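Local coordinates for rifamycin polyketide synthase (PDB 4LN9), which probably dehydrates a beta-hydroxyacyl polyketide intermediate, as the dehydratase domain of the terminal module of the rifamycin synthase, at residues K176-T181 against M247-A252; R199-V204 against A217-P222. One frame throughout, in Å; residues are numbered along the deposited sequence.

Contact 1 (K176-T181 against M247-A252); sequences KPVDLT and MVSAAA
Val178 and Leu180 lie against the last turn of helix 236-251 and the residue that follows it. The segment 176-181 leaves a short edge strand and turns into a loop as it passes the helix. Val178 is nearest Ser249, their CA atoms 6.7 Å apart, and Leu180 is nearest Ala252, at 6.3 Å between CA atoms. No hydrogen bond joins the two segments, so the contact rests on packing. Asp179 O lies 3.2 Å from Ala252 CB, a close approach of a carbonyl to a methyl.

Two apolar pairs carry the contact. Val178 uses both branches. CG1, anti to the backbone N (chi1 -180°), touches Ala252 CB at 3.8 Å. CG2 faces Ser249 OG at the longer distance of 4.2 Å, and that hydroxyl has a weak hydrogen bond with Arg206 instead. Leu180 reaches the helix by one methyl: its CD2 meets Val248 CG1 at 3.6 Å. The two side chains cross at about a right angle. Val248 is buried, and Ala183, Tyr184 and Leu187 of helix 183-190 pack on it as well. Within the loop, Asp179 OD1 accepts from Thr181 N in an Asx turn. The N-H comes from above the carboxylate plane, 40° out of it.

In a hotdog fold an antiparallel sheet wraps round a long central helix; here the end of helix 236-251 meets the edge strand 176-178 of one half of the double hotdog.

Contact 2 (R199-V204 against A217-P222); sequences RAVRAV and AEIALP
Arg202 and Glu218 meet through their backbones, between the antiparallel strand segments 201-204 and 217-220, whose axes come within 4.7 Å. Three hydrogen bonds join the segments. Ala220 N donates to Ala200 O at 2.9 Å, in the carbonyl plane. Arg202 N donates to Glu218 O at 2.8 Å, with an angle of 163° at the hydrogen. Glu218 N reaches Ala203 O at 3.2 Å and is tilted 32° from that carbonyl plane. Two CA-H...O contacts add to these, from Ile219 CA to Ala200 O and from Ala217 CA to Ala203 O.

Arg202 and Ala203 both face Glu218. This is a classic beta bulge, and it shifts the register by one residue. It lies in the hairpin of strands 201-207 and 214-220, part of the double hotdog fold.

The apolar contacts gather on the buried face of Val201, Ile219, Val204 and Ala217. Ile219 uses two branches: CD1 touches Val201 CG2 at 3.9 Å, and CG2 touches Ala200 CB at 3.8 Å. Leu221 CD2 comes to the same Ala200 methyl. Helix 236-251 packs here through Leu238, Ala241 and His244.

With chi1 of -61°, Arg202 CG stands beside its backbone N and 3.9 Å from Ala220 CB; beyond CG the chain bends. Glu218 OE2 is hydrogen-bonded to Trp170 NE1.

The centres of contacts 1 and 2 are 12 Å apart, on the same side of the chain's centre. Along the chain, segment 176-181 comes first, then 199-204 and 217-222, and 247-252 last. Strands 176-178, 201-207 and 214-220 are successive neighbours in the sheet. Helix 236-251 supplies one side of contact 1 with its end and packs on contact 2 with its earlier residues. The two meet directly. Val178 N lies 2.8 Å from Val204 O, a probable hydrogen bond. Leu180 CD1 packs on Val201 CG1, and Ser249 OG lies against Val204 CG1. Together they tie strand 176-178 and the hairpin 201-220 to helix 236-251.

Contact 1 (K176-T181 against M247-A252)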
loop_
_atom_site.group_PDB
_atom_site.type_symbol
_atom_site.label_atom_id
_atom_site.label_comp_id
_atom_site.label_asym_id
_atom_site.label_seq_id
_atom_site.Cartn_x
_atom_site.Cartn_y
_atom_site.Cartn_z
ATOM N N LYS A 176 -39.023 -23.976 -20.428
ATOM C CA LYS A 176 -40.157 -24.113 -19.525
ATOM C C LYS A 176 -39.904 -23.332 -18.244
ATOM O O LYS A 176 -38.843 -23.465 -17.633
ATOM C CB LYS A 176 -40.394 -25.588 -19.195
ATOM C CG LYS A 176 -40.253 -26.514 -20.392
ATOM C CD LYS A 176 -41.474 -27.406 -20.539
ATOM C CE LYS A 176 -41.865 -27.577 -21.998
ATOM N NZ LYS A 176 -42.317 -26.295 -22.608
ATOM N N PRO A 177 -40.880 -22.506 -17.835
ATOM C CA PRO A 177 -40.723 -21.684 -16.641
ATOM C C PRO A 177 -40.766 -22.523 -15.370
ATOM O O PRO A 177 -41.471 -23.531 -15.315
ATOM C CB PRO A 177 -41.930 -20.744 -16.699
ATOM C CG PRO A 177 -42.942 -21.474 -17.512
ATOM C CD PRO A 177 -42.153 -22.247 -18.529
ATOM N N VAL A 178 -39.912 -22.180 -14.413
ATOM C CA VAL A 178 -39.838 -22.899 -13.148
ATOM C C VAL A 178 -40.545 -22.095 -12.061
ATOM O O VAL A 178 -40.390 -20.876 -11.989
ATOM C CB VAL A 178 -38.373 -23.130 -12.730
ATOM C CG1 VAL A 178 -38.306 -23.887 -11.413
ATOM C CG2 VAL A 178 -37.620 -23.873 -13.823
ATOM N N ASP A 179 -41.444 -22.747 -11.325
ATOM C CA ASP A 179 -42.105 -22.100 -10.193
ATOM C C ASP A 179 -41.118 -21.921 -9.044
ATOM O O ASP A 179 -40.522 -22.893 -8.582
ATOM C CB ASP A 179 -43.300 -22.940 -9.727
ATOM C CG ASP A 179 -44.252 -22.161 -8.837
ATOM O OD1 ASP A 179 -43.838 -21.123 -8.280
ATOM O OD2 ASP A 179 -45.414 -22.594 -8.688
ATOM N N LEU A 180 -40.879 -20.692 -8.648
ATOM C CA LEU A 180 -39.822 -20.406 -7.700
ATOM C C LEU A 180 -40.262 -20.484 -6.255
ATOM O O LEU A 180 -39.455 -20.561 -5.362
ATOM C CB LEU A 180 -39.231 -19.045 -7.990
ATOM C CG LEU A 180 -38.462 -19.026 -9.293
ATOM C CD1 LEU A 180 -37.603 -17.807 -9.442
ATOM C CD2 LEU A 180 -37.654 -20.287 -9.445
ATOM N N THR A 181 -41.583 -20.476 -6.093
ATOM C CA THR A 181 -42.245 -20.567 -4.805
ATOM C C THR A 181 -41.555 -21.563 -3.896
ATOM O O THR A 181 -41.473 -22.755 -4.189
ATOM C CB THR A 181 -43.724 -20.971 -4.960
ATOM O OG1 THR A 181 -44.518 -19.805 -5.209
ATOM C CG2 THR A 181 -44.222 -21.659 -3.699
ATOM N N MET A 247 -29.166 -23.221 -8.847
ATOM C CA MET A 247 -29.521 -23.881 -7.595
ATOM C C MET A 247 -30.986 -23.629 -7.263
ATOM O O MET A 247 -31.722 -24.550 -6.911
ATOM C CB MET A 247 -28.644 -23.367 -6.453
ATOM C CG MET A 247 -27.242 -23.947 -6.430
ATOM S SD MET A 247 -26.095 -22.904 -5.509
ATOM C CE MET A 247 -27.066 -22.542 -4.048
ATOM N N VAL A 248 -31.391 -22.365 -7.344
ATOM C CA VAL A 248 -32.797 -22.004 -7.239
ATOM C C VAL A 248 -33.651 -22.867 -8.164
ATOM O O VAL A 248 -34.680 -23.403 -7.753
ATOM C CB VAL A 248 -33.028 -20.518 -7.570
ATOM C CG1 VAL A 248 -34.511 -20.242 -7.767
ATOM C CG2 VAL A 248 -32.457 -19.636 -6.470
ATOM N N SER A 249 -33.172 -23.065 -9.388
ATOM C CA SER A 249 -33.822 -23.971 -10.327
ATOM C C SER A 249 -33.972 -25.373 -9.740
ATOM O O SER A 249 -35.061 -25.946 -9.754
ATOM C CB SER A 249 -33.044 -24.032 -11.643
ATOM O OG SER A 249 -33.751 -24.779 -12.619
ATOM N N ALA A 250 -32.882 -25.908 -9.197
ATOM C CA ALA A 250 -32.887 -27.265 -8.657
ATOM C C ALA A 250 -33.738 -27.375 -7.393
ATOM O O ALA A 250 -34.470 -28.347 -7.213
ATOM C CB ALA A 250 -31.465 -27.736 -8.390
ATOM N N ALA A 251 -33.678 -26.351 -6.545
ATOM C CA ALA A 251 -34.402 -26.362 -5.276
ATOM C C ALA A 251 -35.917 -26.468 -5.459
ATOM O O ALA A 251 -36.636 -26.827 -4.528
ATOM C CB ALA A 251 -34.049 -25.134 -4.450
ATOM N N ALA A 252 -36.398 -26.140 -6.655
ATOM C CA ALA A 252 -37.812 -26.314 -6.986
ATOM C C ALA A 252 -38.045 -27.626 -7.733
ATOM O O ALA A 252 -39.172 -27.950 -8.110
ATOM C CB ALA A 252 -38.315 -25.135 -7.807
#

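Contact 2 (R199-V204 against A217-P222)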
loop_
_atom_site.group_PDB
_atom_site.type_symbol
_atom_site.label_atom_id
_atom_site.label_comp_id
_atom_site.label_asym_id
_atom_site.label_seq_id
_atom_site.Cartn_x
_atom_site.Cartn_y
_atom_site.Cartn_z
ATOM N N ARG A 199 -31.271 -12.332 -2.788
ATOM C CA ARG A 199 -32.447 -12.980 -3.350
ATOM C C ARG A 199 -32.941 -12.243 -4.591
ATOM O O ARG A 199 -33.932 -11.513 -4.540
ATOM C CB ARG A 199 -33.548 -13.133 -2.296
ATOM C CG ARG A 199 -33.212 -14.170 -1.231
ATOM C CD ARG A 199 -34.423 -14.551 -0.393
ATOM N NE ARG A 199 -35.016 -13.388 0.260
ATOM C CZ ARG A 199 -34.812 -13.054 1.531
ATOM N NH1 ARG A 199 -34.048 -13.811 2.308
ATOM N NH2 ARG A 199 -35.361 -11.950 2.021
ATOM N N ALA A 200 -32.164 -12.330 -5.668
ATOM C CA ALA A 200 -32.363 -11.466 -6.825
ATOM C C ALA A 200 -32.878 -12.234 -8.040
ATOM O O ALA A 200 -33.089 -11.650 -9.102
ATOM C CB ALA A 200 -31.079 -10.725 -7.165
ATOM N N VAL A 201 -33.024 -13.546 -7.904
ATOM C CA VAL A 201 -33.555 -14.350 -8.997
ATOM C C VAL A 201 -35.061 -14.144 -9.127
ATOM O O VAL A 201 -35.814 -14.424 -8.195
ATOM C CB VAL A 201 -33.254 -15.847 -8.800
ATOM C CG1 VAL A 201 -33.871 -16.661 -9.928
ATOM C CG2 VAL A 201 -31.751 -16.079 -8.736
ATOM N N ARG A 202 -35.486 -13.570 -10.251
ATOM C CA ARG A 202 -36.882 -13.167 -10.436
ATOM C C ARG A 202 -37.705 -14.203 -11.199
ATOM O O ARG A 202 -38.915 -14.313 -11.007
ATOM C CB ARG A 202 -36.958 -11.813 -11.144
ATOM C CG ARG A 202 -36.294 -10.686 -10.372
ATOM C CD ARG A 202 -37.254 -10.093 -9.352
ATOM N NE ARG A 202 -38.427 -9.524 -10.005
ATOM C CZ ARG A 202 -39.590 -9.303 -9.401
ATOM N NH1 ARG A 202 -39.728 -9.548 -8.104
ATOM N NH2 ARG A 202 -40.607 -8.798 -10.089
ATOM N N ALA A 203 -37.054 -14.902 -12.123
ATOM C CA ALA A 203 -37.706 -15.944 -12.903
ATOM C C ALA A 203 -36.629 -16.885 -13.416
ATOM O O ALA A 203 -35.489 -16.473 -13.630
ATOM C CB ALA A 203 -38.467 -15.331 -14.071
ATOM N N VAL A 204 -36.990 -18.148 -13.603
ATOM C CA VAL A 204 -36.079 -19.122 -14.184
ATOM C C VAL A 204 -36.814 -19.952 -15.229
ATOM O O VAL A 204 -37.995 -20.253 -15.067
ATOM C CB VAL A 204 -35.522 -20.063 -13.101
ATOM C CG1 VAL A 204 -34.835 -21.261 -13.738
ATOM C CG2 VAL A 204 -34.566 -19.309 -12.189
ATOM N N ALA A 217 -32.536 -16.959 -16.794
ATOM C CA ALA A 217 -33.092 -16.256 -15.646
ATOM C C ALA A 217 -33.121 -14.751 -15.842
ATOM O O ALA A 217 -32.310 -14.190 -16.581
ATOM C CB ALA A 217 -32.335 -16.617 -14.377
ATOM N N GLU A 218 -34.102 -14.108 -15.216
ATOM C CA GLU A 218 -34.042 -12.675 -14.996
ATOM C C GLU A 218 -33.614 -12.391 -13.569
ATOM O O GLU A 218 -34.101 -13.011 -12.621
ATOM C CB GLU A 218 -35.392 -12.018 -15.301
ATOM C CG GLU A 218 -35.804 -12.130 -16.764
ATOM C CD GLU A 218 -37.061 -11.345 -17.102
ATOM O OE1 GLU A 218 -37.333 -10.322 -16.435
ATOM O OE2 GLU A 218 -37.701 -11.676 -18.124
ATOM N N ILE A 219 -32.610 -11.530 -13.441
ATOM C CA ILE A 219 -32.032 -11.201 -12.150
ATOM C C ILE A 219 -32.196 -9.705 -11.938
ATOM O O ILE A 219 -31.973 -8.918 -12.857
ATOM C CB ILE A 219 -30.525 -11.523 -12.120
ATOM C CG1 ILE A 219 -30.250 -12.890 -12.751
ATOM C CG2 ILE A 219 -29.988 -11.451 -10.698
ATOM C CD1 ILE A 219 -30.796 -14.055 -11.954
ATOM N N ALA A 220 -32.728 -9.327 -10.781
ATOM C CA ALA A 220 -32.844 -7.919 -10.431
ATOM C C ALA A 220 -32.586 -7.731 -8.943
ATOM O O ALA A 220 -33.177 -8.420 -8.113
ATOM C CB ALA A 220 -34.222 -7.394 -10.802
ATOM N N LEU A 221 -31.630 -6.867 -8.614
ATOM C CA LEU A 221 -31.329 -6.564 -7.218
ATOM C C LEU A 221 -32.519 -5.847 -6.595
ATOM O O LEU A 221 -33.183 -5.054 -7.262
ATOM C CB LEU A 221 -30.085 -5.676 -7.120
ATOM C CG LEU A 221 -28.718 -6.327 -7.348
ATOM C CD1 LEU A 221 -27.602 -5.366 -6.961
ATOM C CD2 LEU A 221 -28.599 -7.635 -6.580
ATOM N N PRO A 222 -32.769 -6.087 -5.299
ATOM C CA PRO A 222 -33.800 -5.312 -4.613
ATOM C C PRO A 222 -33.430 -3.835 -4.570
ATOM O O PRO A 222 -32.261 -3.486 -4.740
ATOM C CB PRO A 222 -33.802 -5.901 -3.199
ATOM C CG PRO A 222 -32.442 -6.488 -3.028
ATOM C CD PRO A 222 -32.052 -6.995 -4.386
#